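Local structure of protein phosphatase Slingshot homolog 2 (Homo sapiens, 2NT2) at residues M90-S95 and V124-P129. The protein dephosphorylates and so activates the actin-depolymerising factor cofilin, through the dual-specificity phosphatase catalytic domain that this chain represents. The protein carries 1 engineered substitution. Sequence-based numbering, arbitrary orientation.
Sequences MGVSRS and VTKPNP. With SO4 (sulfate ion), chain D.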
# COMPACT_ATOMS: atom_id res chain seq x y z
N MET A 90 -8.22 6.33 -4.55
CA MET A 90 -9.16 6.35 -3.44
C MET A 90 -8.59 5.76 -2.16
O MET A 90 -9.09 6.09 -1.07
CB MET A 90 -10.46 5.63 -3.81
CG MET A 90 -11.03 6.00 -5.17
SD MET A 90 -11.37 7.75 -5.39
CE MET A 90 -11.84 8.25 -3.74
N GLY A 91 -7.57 4.93 -2.25
CA GLY A 91 -7.02 4.25 -1.09
C GLY A 91 -7.91 3.09 -0.68
O GLY A 91 -8.04 2.77 0.50
N VAL A 92 -8.54 2.45 -1.66
CA VAL A 92 -9.56 1.43 -1.43
C VAL A 92 -9.19 0.09 -2.04
O VAL A 92 -9.48 -0.96 -1.48
CB VAL A 92 -10.89 1.93 -2.02
CG1 VAL A 92 -11.75 0.78 -2.52
CG2 VAL A 92 -11.63 2.77 -0.99
N SER A 93 -8.54 0.10 -3.20
CA SER A 93 -8.30 -1.14 -3.94
C SER A 93 -6.83 -1.39 -4.22
O SER A 93 -6.21 -2.32 -3.70
CB SER A 93 -9.12 -1.08 -5.24
OG SER A 93 -9.02 -2.27 -5.98
N ARG A 94 -6.21 -0.57 -5.07
CA ARG A 94 -4.80 -0.80 -5.38
C ARG A 94 -3.92 -0.67 -4.15
O ARG A 94 -3.03 -1.49 -3.90
CB ARG A 94 -4.33 0.17 -6.46
CG ARG A 94 -4.88 -0.11 -7.86
CD ARG A 94 -4.53 1.03 -8.80
NE ARG A 94 -5.37 2.20 -8.57
CZ ARG A 94 -5.28 3.33 -9.26
NH1 ARG A 94 -4.40 3.46 -10.24
NH2 ARG A 94 -6.10 4.33 -8.96
N SER A 95 -4.13 0.39 -3.38
CA SER A 95 -3.34 0.64 -2.18
C SER A 95 -3.67 -0.37 -1.08
O SER A 95 -2.75 -0.92 -0.47
CB SER A 95 -3.53 2.06 -1.68
OG SER A 95 -4.89 2.43 -1.62
N VAL A 124 -13.11 1.69 4.45
CA VAL A 124 -13.46 1.79 3.04
C VAL A 124 -12.64 0.82 2.19
O VAL A 124 -12.91 0.68 0.99
CB VAL A 124 -13.31 3.21 2.47
CG1 VAL A 124 -14.45 4.09 2.95
CG2 VAL A 124 -11.97 3.81 2.83
N THR A 125 -11.65 0.16 2.78
CA THR A 125 -10.84 -0.81 2.06
C THR A 125 -11.71 -1.82 1.32
O THR A 125 -12.58 -2.47 1.89
CB THR A 125 -9.87 -1.57 2.97
OG1 THR A 125 -10.59 -2.16 4.05
CG2 THR A 125 -8.84 -0.62 3.56
N LYS A 126 -11.43 -1.97 0.04
CA LYS A 126 -12.23 -2.84 -0.83
C LYS A 126 -11.46 -3.16 -2.10
O LYS A 126 -11.66 -2.54 -3.14
CB LYS A 126 -13.56 -2.16 -1.15
CG LYS A 126 -14.38 -2.84 -2.23
CD LYS A 126 -15.87 -2.56 -2.05
CE LYS A 126 -16.73 -3.67 -2.64
NZ LYS A 126 -17.43 -4.45 -1.58
N PRO A 127 -10.55 -4.13 -2.00
CA PRO A 127 -9.81 -4.57 -3.19
C PRO A 127 -10.77 -5.02 -4.28
O PRO A 127 -11.81 -5.61 -4.00
CB PRO A 127 -8.97 -5.73 -2.65
CG PRO A 127 -8.81 -5.44 -1.19
CD PRO A 127 -10.14 -4.85 -0.78
N ASN A 128 -10.43 -4.72 -5.53
CA ASN A 128 -11.32 -5.15 -6.62
C ASN A 128 -11.26 -6.67 -6.75
O ASN A 128 -10.28 -7.30 -6.35
CB ASN A 128 -11.00 -4.40 -7.89
CG ASN A 128 -9.95 -4.92 -8.83
OD1 ASN A 128 -9.73 -6.11 -9.02
ND2 ASN A 128 -9.27 -3.99 -9.50
N PRO A 129 -12.33 -7.27 -7.27
CA PRO A 129 -12.51 -8.72 -7.23
C PRO A 129 -11.30 -9.48 -7.78
O PRO A 129 -10.94 -10.54 -7.25
CB PRO A 129 -13.72 -8.96 -8.14
CG PRO A 129 -14.49 -7.68 -8.06
CD PRO A 129 -13.46 -6.60 -7.95
S SO4 D . -8.00 2.92 -5.89
O1 SO4 D . -7.73 4.31 -6.22
O2 SO4 D . -9.37 2.56 -6.24
O3 SO4 D . -7.08 2.05 -6.63
O4 SO4 D . -7.80 2.72 -4.45
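Val124 meets Val92 of the phosphate-binding P-loop, the protein-tyrosine phosphatase signature loop that leads into helix 94-107. CG2 of Val92 lies against the Val124 carbonyl, 3.2 Å from Val124 O, and packs on Val124 CB at 3.9 Å. CB of Thr125 points away from the loop, and OG1 bonds back to Arg122 O; the same arginine's guanidinium holds the carbonyls of Met90 and Gly91. At Lys126 the backbones join: Lys126 N donates to Val92 O (2.7 Å), while Lys126 CB rests on Val92 CG1. The Pro127 ring packs between helices 94-107 and 129-143, against Ile100 and Met132.

Within the same P-loop, the N-H groups of Met90, Val92, Ser93 and Arg94 bind a sulfate, probably from the crystallisation liquor, placed where a substrate phosphate would be expected. The engineered Ser88, standing in for the catalytic cysteine, also reaches it through OG. A bend at chi3 (-76°) brings Arg94 NE round to the ion, which lies at the edge of the guanidinium, in its plane. The N-H of Arg94 NE points almost straight at sulfate O3 (2.6 Å, N-H...O 177°), and NH2 reaches sulfate O1 and also forms a salt bridge with Glu39. An alanine here would probably leave the sulfate held mainly by backbone N-H groups and Glu39 without its charged mate.

Asn128 N-caps helix 129-143, its OD1 taking Phe131 N, while its ND2 and Ser93 OG share Asp57 OD1. With OG anti to the backbone N (chi1 -176°), Ser93 also accepts the Asn128 N-H, a bent bond of 137° with 2.9 Å from Asn128 N to Ser93 OG.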